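Local coordinates for pyridoxamine 5'-phosphate oxidase-related, FMN-binding protein (Mycobacterium smegmatis, PDB 6ECI), which binds flavin-adenine dinucleotide and probably sequesters it, as a member of the flavin/deazaflavin-dependent oxidoreductase family, helping mycobacteria withstand hypoxic and oxidative stress, at residues F35-V40 / T54-A59; F48-G53 / K111-R116. One frame throughout, in Å; residues are numbered along the deposited sequence.

Contact 1: F35-V40 / T54-A59; sequences FPINFV and TKLVSA. With FAD (flavin-adenine dinucleotide), chain U.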
ATOM      1  N   PHE B  35       3.906   4.945  -2.906  1.00 19.80           N
ATOM      2  CA  PHE B  35       3.324   6.282  -2.802  1.00 17.70           C
ATOM      3  C   PHE B  35       1.830   6.171  -2.531  1.00 15.63           C
ATOM      4  O   PHE B  35       1.053   5.843  -3.445  1.00 17.25           O
ATOM      5  CB  PHE B  35       3.568   7.081  -4.077  1.00 21.33           C
ATOM      6  CG  PHE B  35       5.007   7.144  -4.493  1.00 24.34           C
ATOM      7  CD1 PHE B  35       5.564   6.141  -5.270  1.00 22.52           C
ATOM      8  CD2 PHE B  35       5.801   8.216  -4.121  1.00 26.23           C
ATOM      9  CE1 PHE B  35       6.890   6.201  -5.655  1.00 24.15           C
ATOM     10  CE2 PHE B  35       7.127   8.281  -4.507  1.00 19.98           C
ATOM     11  CZ  PHE B  35       7.672   7.273  -5.274  1.00 17.36           C
ATOM     12  N   PRO B  36       1.386   6.427  -1.303  1.00 18.75           N
ATOM     13  CA  PRO B  36      -0.058   6.505  -1.049  1.00 19.53           C
ATOM     14  C   PRO B  36      -0.672   7.644  -1.849  1.00 19.75           C
ATOM     15  O   PRO B  36      -0.134   8.754  -1.896  1.00 19.20           O
ATOM     16  CB  PRO B  36      -0.144   6.756   0.461  1.00 11.07           C
ATOM     17  CG  PRO B  36       1.163   6.276   1.003  1.00 20.59           C
ATOM     18  CD  PRO B  36       2.174   6.565  -0.068  1.00 21.96           C
ATOM     19  N   ILE B  37      -1.797   7.363  -2.500  1.00 18.08           N
ATOM     20  CA  ILE B  37      -2.463   8.351  -3.339  1.00 18.43           C
ATOM     21  C   ILE B  37      -3.961   8.303  -3.087  1.00 17.77           C
ATOM     22  O   ILE B  37      -4.538   7.232  -2.866  1.00 14.89           O
ATOM     23  CB  ILE B  37      -2.174   8.133  -4.840  1.00 19.27           C
ATOM     24  CG1 ILE B  37      -2.532   6.706  -5.261  1.00 20.87           C
ATOM     25  CG2 ILE B  37      -0.726   8.460  -5.168  1.00 19.26           C
ATOM     26  CD1 ILE B  37      -2.858   6.572  -6.735  1.00 15.89           C
ATOM     27  N   ASN B  38      -4.585   9.476  -3.115  1.00 20.29           N
ATOM     28  CA  ASN B  38      -6.031   9.579  -3.215  1.00 18.69           C
ATOM     29  C   ASN B  38      -6.428   9.332  -4.666  1.00 18.53           C
ATOM     30  O   ASN B  38      -5.802   9.868  -5.584  1.00 23.14           O
ATOM     31  CB  ASN B  38      -6.487  10.957  -2.734  1.00 22.19           C
ATOM     32  CG  ASN B  38      -7.970  11.193  -2.926  1.00 25.16           C
ATOM     33  OD1 ASN B  38      -8.393  12.307  -3.228  1.00 24.32           O
ATOM     34  ND2 ASN B  38      -8.769  10.146  -2.753  1.00 22.64           N
ATOM     35  N   PHE B  39      -7.447   8.500  -4.876  1.00 19.43           N
ATOM     36  CA  PHE B  39      -7.775   8.033  -6.216  1.00 16.25           C
ATOM     37  C   PHE B  39      -9.280   7.862  -6.361  1.00 23.60           C
ATOM     38  O   PHE B  39     -10.008   7.722  -5.375  1.00 25.13           O
ATOM     39  CB  PHE B  39      -7.085   6.701  -6.526  1.00 21.57           C
ATOM     40  CG  PHE B  39      -7.783   5.508  -5.928  1.00 16.32           C
ATOM     41  CD1 PHE B  39      -7.578   5.162  -4.598  1.00 21.57           C
ATOM     42  CD2 PHE B  39      -8.649   4.738  -6.689  1.00 13.03           C
ATOM     43  CE1 PHE B  39      -8.221   4.067  -4.038  1.00 14.01           C
ATOM     44  CE2 PHE B  39      -9.296   3.644  -6.137  1.00 23.39           C
ATOM     45  CZ  PHE B  39      -9.080   3.308  -4.807  1.00 19.81           C
ATOM     46  N   VAL B  40      -9.736   7.870  -7.617  1.00 19.65           N
ATOM     47  CA  VAL B  40     -11.051   7.364  -7.989  1.00 25.28           C
ATOM     48  C   VAL B  40     -10.900   6.507  -9.235  1.00 20.68           C
ATOM     49  O   VAL B  40      -9.927   6.617  -9.986  1.00 18.21           O
ATOM     50  CB  VAL B  40     -12.104   8.470  -8.240  1.00 23.34           C
ATOM     51  CG1 VAL B  40     -12.093   9.493  -7.132  1.00 28.42           C
ATOM     52  CG2 VAL B  40     -11.873   9.132  -9.586  1.00 25.99           C
ATOM     53  N   THR B  54       7.354  16.724  -7.243  1.00 43.85           N
ATOM     54  CA  THR B  54       7.382  15.587  -6.341  1.00 40.21           C
ATOM     55  C   THR B  54       8.046  14.395  -7.019  1.00 30.00           C
ATOM     56  O   THR B  54       8.119  14.304  -8.247  1.00 37.04           O
ATOM     57  CB  THR B  54       5.964  15.222  -5.896  1.00 39.16           C
ATOM     58  OG1 THR B  54       5.186  16.417  -5.749  1.00 48.22           O
ATOM     59  CG2 THR B  54       5.985  14.508  -4.575  1.00 43.18           C
ATOM     60  N   LYS B  55       8.545  13.480  -6.192  1.00 31.69           N
ATOM     61  CA  LYS B  55       9.208  12.284  -6.689  1.00 42.79           C
ATOM     62  C   LYS B  55       8.232  11.272  -7.275  1.00 33.31           C
ATOM     63  O   LYS B  55       8.643  10.447  -8.097  1.00 30.31           O
ATOM     64  CB  LYS B  55      10.023  11.651  -5.563  1.00 29.27           C
ATOM     65  CG  LYS B  55      11.161  10.778  -6.014  1.00 34.45           C
ATOM     66  CD  LYS B  55      10.880   9.369  -5.541  1.00 62.27           C
ATOM     67  CE  LYS B  55      11.686   8.344  -6.305  1.00 58.39           C
ATOM     68  NZ  LYS B  55      11.718   7.025  -5.619  1.00 50.11           N
ATOM     69  N   LEU B  56       6.957  11.316  -6.875  1.00 34.27           N
ATOM     70  CA  LEU B  56       5.948  10.477  -7.518  1.00 28.98           C
ATOM     71  C   LEU B  56       5.882  10.753  -9.015  1.00 26.47           C
ATOM     72  O   LEU B  56       5.711   9.829  -9.819  1.00 26.77           O
ATOM     73  CB  LEU B  56       4.584  10.713  -6.868  1.00 21.04           C
ATOM     74  CG  LEU B  56       3.330  10.101  -7.511  1.00 23.78           C
ATOM     75  CD1 LEU B  56       3.420   8.583  -7.604  1.00 20.13           C
ATOM     76  CD2 LEU B  56       2.081  10.524  -6.748  1.00 15.38           C
ATOM     77  N   VAL B  57       6.020  12.024  -9.401  1.00 24.87           N
ATOM     78  CA  VAL B  57       6.030  12.402 -10.813  1.00 30.92           C
ATOM     79  C   VAL B  57       7.118  11.640 -11.553  1.00 28.36           C
ATOM     80  O   VAL B  57       6.853  10.909 -12.515  1.00 26.02           O
ATOM     81  CB  VAL B  57       6.226  13.922 -10.958  1.00 30.92           C
ATOM     82  CG1 VAL B  57       5.904  14.378 -12.372  1.00 20.11           C
ATOM     83  CG2 VAL B  57       5.393  14.671  -9.935  1.00 20.27           C
ATOM     84  N   SER B  58       8.364  11.799 -11.104  1.00 26.63           N
ATOM     85  CA  SER B  58       9.493  11.191 -11.797  1.00 27.49           C
ATOM     86  C   SER B  58       9.454   9.669 -11.733  1.00 26.74           C
ATOM     87  O   SER B  58       9.938   9.001 -12.654  1.00 30.79           O
ATOM     88  CB  SER B  58      10.802  11.716 -11.205  1.00 27.99           C
ATOM     89  OG  SER B  58      11.922  11.142 -11.853  1.00 60.84           O
ATOM     90  N   ALA B  59       8.881   9.103 -10.671  1.00 31.83           N
ATOM     91  CA  ALA B  59       8.965   7.663 -10.451  1.00 26.63           C
ATOM     92  C   ALA B  59       7.873   6.881 -11.173  1.00 34.22           C
ATOM     93  O   ALA B  59       8.133   5.783 -11.676  1.00 38.58           O
ATOM     94  CB  ALA B  59       8.912   7.355  -8.953  1.00 18.66           C
TER
HETATM   95  PA  FAD U 201      10.894  12.355  -1.209  1.00 44.23           P
HETATM   96  O1A FAD U 201      11.429  13.576  -0.556  1.00 42.83           O
HETATM   97  O2A FAD U 201      11.469  12.035  -2.594  1.00 41.49           O
HETATM   98  O5B FAD U 201      11.037  11.083  -0.286  1.00 40.14           O
HETATM   99  C5B FAD U 201      12.268  10.785   0.403  1.00 33.12           C
HETATM  100  C4B FAD U 201      12.010   9.625   1.330  1.00 37.94           C
HETATM  101  O4B FAD U 201      10.907   9.948   2.201  1.00 33.05           O
HETATM  102  C3B FAD U 201      11.595   8.329   0.646  1.00 31.70           C
HETATM  103  O3B FAD U 201      12.729   7.583   0.221  1.00 41.88           O
HETATM  104  C2B FAD U 201      10.813   7.608   1.749  1.00 27.44           C
HETATM  105  O2B FAD U 201      11.635   6.814   2.597  1.00 46.99           O
HETATM  106  C1B FAD U 201      10.180   8.773   2.520  1.00 32.71           C
HETATM  107  N9A FAD U 201       8.780   8.988   2.183  1.00 36.31           N
HETATM  108  C8A FAD U 201       8.283   9.647   1.089  1.00 29.55           C
HETATM  109  N7A FAD U 201       6.975   9.673   1.027  1.00 25.87           N
HETATM  110  C5A FAD U 201       6.581   8.970   2.162  1.00 25.29           C
HETATM  111  C6A FAD U 201       5.314   8.643   2.676  1.00 21.35           C
HETATM  112  N6A FAD U 201       4.161   8.989   2.101  1.00 28.20           N
HETATM  113  N1A FAD U 201       5.275   7.937   3.830  1.00 19.16           N
HETATM  114  C2A FAD U 201       6.424   7.593   4.413  1.00 24.27           C
HETATM  115  N3A FAD U 201       7.673   7.843   4.018  1.00 27.71           N
HETATM  116  C4A FAD U 201       7.683   8.546   2.874  1.00 26.61           C
HETATM  117  N1  FAD U 201       0.861  12.716  -3.428  1.00 31.09           N
HETATM  118  C2  FAD U 201       0.265  12.990  -4.623  1.00 27.99           C
HETATM  119  O2  FAD U 201       0.904  13.462  -5.570  1.00 31.66           O
HETATM  120  N3  FAD U 201      -1.087  12.739  -4.787  1.00 21.90           N
HETATM  121  C4  FAD U 201      -1.938  12.216  -3.835  1.00 23.09           C
HETATM  122  O4  FAD U 201      -3.126  12.038  -4.101  1.00 27.04           O
HETATM  123  C4X FAD U 201      -1.294  11.928  -2.567  1.00 26.51           C
HETATM  124  N5  FAD U 201      -2.023  11.431  -1.605  1.00 25.55           N
HETATM  125  C5X FAD U 201      -1.404  11.154  -0.394  1.00 21.73           C
HETATM  126  C6  FAD U 201      -2.165  10.622   0.644  1.00 23.88           C
HETATM  127  C7  FAD U 201      -1.591  10.327   1.876  1.00 28.07           C
HETATM  128  C7M FAD U 201      -2.447   9.755   2.975  1.00 27.37           C
HETATM  129  C8  FAD U 201      -0.221  10.565   2.077  1.00 26.88           C
HETATM  130  C8M FAD U 201       0.428  10.262   3.401  1.00 20.38           C
HETATM  131  C9  FAD U 201       0.543  11.098   1.043  1.00 22.02           C
HETATM  132  C9A FAD U 201      -0.037  11.390  -0.186  1.00 25.80           C
HETATM  133  N10 FAD U 201       0.711  11.927  -1.253  1.00 32.85           N
HETATM  134  C10 FAD U 201       0.113  12.209  -2.460  1.00 32.03           C
HETATM  135  C1' FAD U 201       2.145  12.197  -1.102  1.00 29.88           C
HETATM  136  C2' FAD U 201       3.019  11.189  -1.839  1.00 33.36           C
HETATM  137  O2' FAD U 201       3.249  10.043  -1.019  1.00 24.84           O
HETATM  138  C3' FAD U 201       4.352  11.848  -2.197  1.00 23.89           C
HETATM  139  O3' FAD U 201       4.551  11.820  -3.606  1.00 27.88           O
HETATM  140  C4' FAD U 201       5.540  11.188  -1.507  1.00 22.42           C
HETATM  141  O4' FAD U 201       5.522  11.610  -0.145  1.00 29.83           O
HETATM  142  C5' FAD U 201       6.864  11.492  -2.180  1.00 31.85           C
HETATM  143  O5' FAD U 201       7.058  12.921  -2.219  1.00 27.21           O
HETATM  144  P   FAD U 201       8.498  13.558  -2.147  1.00 31.60           P
HETATM  145  O1P FAD U 201       8.450  14.826  -1.288  1.00 39.10           O
HETATM  146  O2P FAD U 201       9.079  13.745  -3.495  1.00 30.76           O
HETATM  147  O3P FAD U 201       9.319  12.460  -1.348  1.00 50.37           O
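Phe35 and Leu56 form the centre of this contact, the flat ring from the strand lying against the first turn of helix 55-60. One ring face receives CA of Leu56, 4.2 Å from the centroid and displaced toward the rim, a CH-pi contact. The Leu56 side chain slides past the ring in the opposite sense: chi1 (171°) sets CG anti to the backbone N, and chi2 (59°) then places CD1 3.8 Å from CG of Phe35. The far end of the ring meets two helix residues one turn apart: CD of Lys55 lies in the ring plane at the edge beside CZ, while CB of Ala59 reaches the same CZ obliquely at 3.9 Å. Alanine suits that position because its lone methyl lets the ring come close to the helix, and the long aliphatic chain of lysine can line the ring edge. The other branch of Leu56, CD2, fills the hollow beside Ile37, 3.8 Å from its CG2, and also lies 3.4 Å from O2 of FAD. Leucine's fork thus serves the phenylalanine with one prong and the isoleucine and flavin with the other.

The axes of the two short segments pass 10.6 Å apart at 103°, a gap filled by the Phe35 ring and the Leu56 side chain. FAD lies across both segments: Asn38 N binds O4 of the isoalloxazine at 3.1 Å, and Lys55 N, at the start of the helix, binds phosphate oxygen O2P at 2.8 Å.

In the antiparallel sheet, strand 31-41 runs between strands 21-28 and 46-49. Thr26 of the former touches both Phe35 and Ala59, Phe48 of the latter touches Ile37 and Leu56, and Glu68 of the second subunit packs on Pro36.

Contact 2: F48-G53 / K111-R116; sequences FRTAEG and KTHWVR. With FAD (flavin-adenine dinucleotide), chain U.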
ATOM      1  N   PHE B  48      -5.765   9.769 -10.481  1.00 19.32           N
ATOM      2  CA  PHE B  48      -5.280  10.497  -9.319  1.00 18.30           C
ATOM      3  C   PHE B  48      -4.601  11.779  -9.778  1.00 23.52           C
ATOM      4  O   PHE B  48      -4.290  11.959 -10.958  1.00 21.61           O
ATOM      5  CB  PHE B  48      -4.326   9.647  -8.475  1.00 21.32           C
ATOM      6  CG  PHE B  48      -3.049   9.272  -9.176  1.00 19.14           C
ATOM      7  CD1 PHE B  48      -3.025   8.234 -10.095  1.00 18.62           C
ATOM      8  CD2 PHE B  48      -1.867   9.937  -8.893  1.00 16.37           C
ATOM      9  CE1 PHE B  48      -1.848   7.877 -10.729  1.00 20.64           C
ATOM     10  CE2 PHE B  48      -0.688   9.584  -9.523  1.00 17.44           C
ATOM     11  CZ  PHE B  48      -0.678   8.553 -10.440  1.00 17.85           C
ATOM     12  N   ARG B  49      -4.387  12.679  -8.825  1.00 27.28           N
ATOM     13  CA  ARG B  49      -3.678  13.924  -9.059  1.00 26.62           C
ATOM     14  C   ARG B  49      -2.283  13.837  -8.461  1.00 28.40           C
ATOM     15  O   ARG B  49      -2.054  13.147  -7.464  1.00 32.50           O
ATOM     16  CB  ARG B  49      -4.433  15.118  -8.467  1.00 33.61           C
ATOM     17  CG  ARG B  49      -5.416  15.735  -9.446  1.00 50.33           C
ATOM     18  CD  ARG B  49      -6.337  16.771  -8.816  1.00 53.45           C
ATOM     19  NE  ARG B  49      -5.886  17.264  -7.516  1.00 69.20           N
ATOM     20  CZ  ARG B  49      -5.107  18.329  -7.353  1.00 73.12           C
ATOM     21  NH1 ARG B  49      -4.680  19.009  -8.408  1.00 84.35           N
ATOM     22  NH2 ARG B  49      -4.752  18.718  -6.135  1.00 56.36           N
ATOM     23  N   THR B  50      -1.350  14.539  -9.089  1.00 30.95           N
ATOM     24  CA  THR B  50       0.050  14.503  -8.708  1.00 24.68           C
ATOM     25  C   THR B  50       0.509  15.910  -8.359  1.00 24.97           C
ATOM     26  O   THR B  50       0.072  16.888  -8.975  1.00 39.38           O
ATOM     27  CB  THR B  50       0.899  13.893  -9.837  1.00 35.81           C
ATOM     28  OG1 THR B  50       1.549  12.705  -9.367  1.00 35.48           O
ATOM     29  CG2 THR B  50       1.934  14.876 -10.358  1.00 42.19           C
ATOM     30  N   ALA B  51       1.354  16.009  -7.338  1.00 42.24           N
ATOM     31  CA  ALA B  51       1.910  17.285  -6.916  1.00 40.83           C
ATOM     32  C   ALA B  51       3.214  17.522  -7.663  1.00 41.46           C
ATOM     33  O   ALA B  51       4.027  16.605  -7.813  1.00 35.47           O
ATOM     34  CB  ALA B  51       2.133  17.312  -5.403  1.00 33.40           C
ATOM     35  N   GLU B  52       3.400  18.747  -8.146  1.00 39.29           N
ATOM     36  CA  GLU B  52       4.515  19.036  -9.034  1.00 43.97           C
ATOM     37  C   GLU B  52       5.824  19.141  -8.260  1.00 48.93           C
ATOM     38  O   GLU B  52       5.843  19.442  -7.066  1.00 45.34           O
ATOM     39  CB  GLU B  52       4.246  20.319  -9.819  1.00 58.48           C
ATOM     40  CG  GLU B  52       4.005  20.111 -11.325  1.00 89.63           C
ATOM     41  CD  GLU B  52       5.273  19.766 -12.113  1.00 92.12           C
ATOM     42  OE1 GLU B  52       6.257  19.291 -11.508  1.00 89.59           O
ATOM     43  OE2 GLU B  52       5.285  20.015 -13.347  1.00 98.46           O
ATOM     44  N   GLY B  53       6.929  18.857  -8.951  1.00 36.27           N
ATOM     45  CA  GLY B  53       8.221  18.743  -8.303  1.00 30.16           C
ATOM     46  C   GLY B  53       8.375  17.560  -7.370  1.00 32.35           C
ATOM     47  O   GLY B  53       9.438  17.406  -6.756  1.00 35.32           O
ATOM     48  N   LYS B 111      -2.669  24.255  -9.339  1.00110.82           N
ATOM     49  CA  LYS B 111      -1.893  23.471 -10.286  1.00106.04           C
ATOM     50  C   LYS B 111      -2.468  22.067 -10.364  1.00101.13           C
ATOM     51  O   LYS B 111      -2.670  21.401  -9.341  1.00 97.75           O
ATOM     52  CB  LYS B 111      -0.429  23.440  -9.853  1.00110.35           C
ATOM     53  CG  LYS B 111       0.364  22.159 -10.083  1.00101.30           C
ATOM     54  CD  LYS B 111       0.668  21.941 -11.541  1.00 95.48           C
ATOM     55  CE  LYS B 111       1.471  23.101 -12.069  1.00 92.40           C
ATOM     56  NZ  LYS B 111       2.844  23.220 -11.595  1.00 83.56           N
ATOM     57  N   THR B 112      -2.769  21.631 -11.574  1.00 99.06           N
ATOM     58  CA  THR B 112      -3.339  20.314 -11.777  1.00 91.60           C
ATOM     59  C   THR B 112      -2.371  19.473 -12.598  1.00 76.01           C
ATOM     60  O   THR B 112      -1.651  19.990 -13.461  1.00 76.81           O
ATOM     61  CB  THR B 112      -4.728  20.410 -12.428  1.00 85.60           C
ATOM     62  OG1 THR B 112      -5.494  19.236 -12.127  1.00 76.70           O
ATOM     63  CG2 THR B 112      -4.645  20.619 -13.938  1.00 81.78           C
ATOM     64  N   HIS B 113      -2.322  18.180 -12.284  1.00 64.54           N
ATOM     65  CA  HIS B 113      -1.522  17.211 -13.032  1.00 46.32           C
ATOM     66  C   HIS B 113      -2.251  15.880 -12.887  1.00 41.38           C
ATOM     67  O   HIS B 113      -1.970  15.104 -11.972  1.00 42.30           O
ATOM     68  CB  HIS B 113      -0.085  17.139 -12.534  1.00 50.49           C
ATOM     69  CG  HIS B 113       0.835  16.429 -13.478  1.00 69.22           C
ATOM     70  ND1 HIS B 113       2.208  16.493 -13.376  1.00 76.20           N
ATOM     71  CD2 HIS B 113       0.572  15.650 -14.555  1.00 62.18           C
ATOM     72  CE1 HIS B 113       2.752  15.780 -14.347  1.00 78.00           C
ATOM     73  NE2 HIS B 113       1.781  15.258 -15.076  1.00 73.87           N
ATOM     74  N   TRP B 114      -3.189  15.631 -13.795  1.00 29.97           N
ATOM     75  CA  TRP B 114      -3.984  14.416 -13.759  1.00 22.14           C
ATOM     76  C   TRP B 114      -3.196  13.253 -14.346  1.00 24.43           C
ATOM     77  O   TRP B 114      -2.597  13.375 -15.417  1.00 37.81           O
ATOM     78  CB  TRP B 114      -5.287  14.602 -14.532  1.00 31.60           C
ATOM     79  CG  TRP B 114      -6.169  15.691 -14.014  1.00 41.54           C
ATOM     80  CD1 TRP B 114      -6.247  16.974 -14.473  1.00 39.36           C
ATOM     81  CD2 TRP B 114      -7.108  15.591 -12.939  1.00 39.00           C
ATOM     82  NE1 TRP B 114      -7.177  17.680 -13.748  1.00 51.27           N
ATOM     83  CE2 TRP B 114      -7.719  16.854 -12.798  1.00 48.49           C
ATOM     84  CE3 TRP B 114      -7.490  14.557 -12.079  1.00 36.35           C
ATOM     85  CZ2 TRP B 114      -8.688  17.110 -11.832  1.00 37.28           C
ATOM     86  CZ3 TRP B 114      -8.453  14.814 -11.120  1.00 49.70           C
ATOM     87  CH2 TRP B 114      -9.042  16.079 -11.005  1.00 46.94           C
ATOM     88  N   VAL B 115      -3.202  12.125 -13.642  1.00 22.43           N
ATOM     89  CA  VAL B 115      -2.546  10.905 -14.091  1.00 22.25           C
ATOM     90  C   VAL B 115      -3.545   9.762 -13.983  1.00 21.12           C
ATOM     91  O   VAL B 115      -4.363   9.726 -13.055  1.00 20.45           O
ATOM     92  CB  VAL B 115      -1.277  10.604 -13.263  1.00 22.04           C
ATOM     93  CG1 VAL B 115      -0.524   9.413 -13.841  1.00 20.55           C
ATOM     94  CG2 VAL B 115      -0.378  11.826 -13.193  1.00 19.85           C
ATOM     95  N   ARG B 116      -3.490   8.836 -14.936  1.00 13.91           N
ATOM     96  CA  ARG B 116      -4.301   7.627 -14.909  1.00 15.22           C
ATOM     97  C   ARG B 116      -3.397   6.410 -15.001  1.00 19.66           C
ATOM     98  O   ARG B 116      -2.441   6.393 -15.781  1.00 20.21           O
ATOM     99  CB  ARG B 116      -5.309   7.582 -16.061  1.00 14.16           C
ATOM    100  CG  ARG B 116      -6.468   8.551 -15.957  1.00 15.81           C
ATOM    101  CD  ARG B 116      -7.470   8.288 -17.073  1.00 14.46           C
ATOM    102  NE  ARG B 116      -8.355   9.423 -17.310  1.00 17.51           N
ATOM    103  CZ  ARG B 116      -9.504   9.628 -16.671  1.00 20.12           C
ATOM    104  NH1 ARG B 116      -9.919   8.773 -15.744  1.00 15.49           N
ATOM    105  NH2 ARG B 116     -10.239  10.692 -16.962  1.00 25.75           N
TER
HETATM  106  PA  FAD U 201      10.894  12.355  -1.209  1.00 44.23           P
HETATM  107  O1A FAD U 201      11.429  13.576  -0.556  1.00 42.83           O
HETATM  108  O2A FAD U 201      11.469  12.035  -2.594  1.00 41.49           O
HETATM  109  O5B FAD U 201      11.037  11.083  -0.286  1.00 40.14           O
HETATM  110  C5B FAD U 201      12.268  10.785   0.403  1.00 33.12           C
HETATM  111  C4B FAD U 201      12.010   9.625   1.330  1.00 37.94           C
HETATM  112  O4B FAD U 201      10.907   9.948   2.201  1.00 33.05           O
HETATM  113  C3B FAD U 201      11.595   8.329   0.646  1.00 31.70           C
HETATM  114  O3B FAD U 201      12.729   7.583   0.221  1.00 41.88           O
HETATM  115  C2B FAD U 201      10.813   7.608   1.749  1.00 27.44           C
HETATM  116  O2B FAD U 201      11.635   6.814   2.597  1.00 46.99           O
HETATM  117  C1B FAD U 201      10.180   8.773   2.520  1.00 32.71           C
HETATM  118  N9A FAD U 201       8.780   8.988   2.183  1.00 36.31           N
HETATM  119  C8A FAD U 201       8.283   9.647   1.089  1.00 29.55           C
HETATM  120  N7A FAD U 201       6.975   9.673   1.027  1.00 25.87           N
HETATM  121  C5A FAD U 201       6.581   8.970   2.162  1.00 25.29           C
HETATM  122  C6A FAD U 201       5.314   8.643   2.676  1.00 21.35           C
HETATM  123  N6A FAD U 201       4.161   8.989   2.101  1.00 28.20           N
HETATM  124  N1A FAD U 201       5.275   7.937   3.830  1.00 19.16           N
HETATM  125  C2A FAD U 201       6.424   7.593   4.413  1.00 24.27           C
HETATM  126  N3A FAD U 201       7.673   7.843   4.018  1.00 27.71           N
HETATM  127  C4A FAD U 201       7.683   8.546   2.874  1.00 26.61           C
HETATM  128  N1  FAD U 201       0.861  12.716  -3.428  1.00 31.09           N
HETATM  129  C2  FAD U 201       0.265  12.990  -4.623  1.00 27.99           C
HETATM  130  O2  FAD U 201       0.904  13.462  -5.570  1.00 31.66           O
HETATM  131  N3  FAD U 201      -1.087  12.739  -4.787  1.00 21.90           N
HETATM  132  C4  FAD U 201      -1.938  12.216  -3.835  1.00 23.09           C
HETATM  133  O4  FAD U 201      -3.126  12.038  -4.101  1.00 27.04           O
HETATM  134  C4X FAD U 201      -1.294  11.928  -2.567  1.00 26.51           C
HETATM  135  N5  FAD U 201      -2.023  11.431  -1.605  1.00 25.55           N
HETATM  136  C5X FAD U 201      -1.404  11.154  -0.394  1.00 21.73           C
HETATM  137  C6  FAD U 201      -2.165  10.622   0.644  1.00 23.88           C
HETATM  138  C7  FAD U 201      -1.591  10.327   1.876  1.00 28.07           C
HETATM  139  C7M FAD U 201      -2.447   9.755   2.975  1.00 27.37           C
HETATM  140  C8  FAD U 201      -0.221  10.565   2.077  1.00 26.88           C
HETATM  141  C8M FAD U 201       0.428  10.262   3.401  1.00 20.38           C
HETATM  142  C9  FAD U 201       0.543  11.098   1.043  1.00 22.02           C
HETATM  143  C9A FAD U 201      -0.037  11.390  -0.186  1.00 25.80           C
HETATM  144  N10 FAD U 201       0.711  11.927  -1.253  1.00 32.85           N
HETATM  145  C10 FAD U 201       0.113  12.209  -2.460  1.00 32.03           C
HETATM  146  C1' FAD U 201       2.145  12.197  -1.102  1.00 29.88           C
HETATM  147  C2' FAD U 201       3.019  11.189  -1.839  1.00 33.36           C
HETATM  148  O2' FAD U 201       3.249  10.043  -1.019  1.00 24.84           O
HETATM  149  C3' FAD U 201       4.352  11.848  -2.197  1.00 23.89           C
HETATM  150  O3' FAD U 201       4.551  11.820  -3.606  1.00 27.88           O
HETATM  151  C4' FAD U 201       5.540  11.188  -1.507  1.00 22.42           C
HETATM  152  O4' FAD U 201       5.522  11.610  -0.145  1.00 29.83           O
HETATM  153  C5' FAD U 201       6.864  11.492  -2.180  1.00 31.85           C
HETATM  154  O5' FAD U 201       7.058  12.921  -2.219  1.00 27.21           O
HETATM  155  P   FAD U 201       8.498  13.558  -2.147  1.00 31.60           P
HETATM  156  O1P FAD U 201       8.450  14.826  -1.288  1.00 39.10           O
HETATM  157  O2P FAD U 201       9.079  13.745  -3.495  1.00 30.76           O
HETATM  158  O3P FAD U 201       9.319  12.460  -1.348  1.00 50.37           O
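Arg49 lays its aliphatic chain over one face of the Trp114 indole, the two residues forming a non-hydrogen-bonded antiparallel pair. CG stands 3.7 Å from the centroid of the six-membered ring, a CH-pi contact, and CD of Arg49 lies 3.5 Å from CH2 of Trp114. The chain runs straight to CD and then folds at chi3 (16°), which brings NE round to the same side as CB, nearly eclipsing it. The guanidinium ends up turned 67° from the indole plane, and NH1 gives a long hydrogen bond of 3.3 Å to O of Lys111, an acceptor lying in the guanidinium plane. An arginine suits this place because its methylenes cover the tryptophan while its polar end reaches a backbone carbonyl.

Phe48 and Val115 meet on the other face of the sheet as a hydrogen-bonded pair, Phe48 N to Val115 O and Val115 N to Phe48 O, each 2.9 Å. The phenylalanine has CG between its backbone N and carbonyl carbon (chi1 64°), and its ring passes alongside the valine. CB of Val115 sits over the ring face, off centre, and CG1 touches CZ; a beta-branched residue offers that ring a broad, compact surface.

Beyond the strand, Thr50 N still bonds O of His113 at 3.0 Å, and the methyl CG2 of Thr50 lies 3.4 Å from ND1 of His113. Further on, Lys111, poorly ordered, curls so that its amine approaches CG of Glu52, short of a salt bridge.

The Arg49 charge has a second partner in the ring of Trp106, a cation-pi contact. Carbonyl oxygen and pi cloud both suit a cation and would stabilise the charge. The strand pairing is consistent with holding in place a backbone whose Arg49 O accepts the flavin N3-H at 2.9 Å and whose Ala51 N donates to O2.

Segment 48-53 of contact 2 lies between the two segments of contact 1 in the chain, and the contacts' centres are 8 Å apart. They touch directly: Leu56 CD2 packs 3.4 Å from Thr50 OG1, and Val57 CG2 lies 3.5 Å from Thr50 CG2, while Asn38 O lies against Phe48 CB across neighbouring strands. Both grip the same FAD. Contact 2 covers one edge of the isoalloxazine, and contact 1 continues from that edge to the phosphates. Ser79 and Thr123 of the second subunit add hydrogen bonds of their own, so the pocket is completed across the dimer interface.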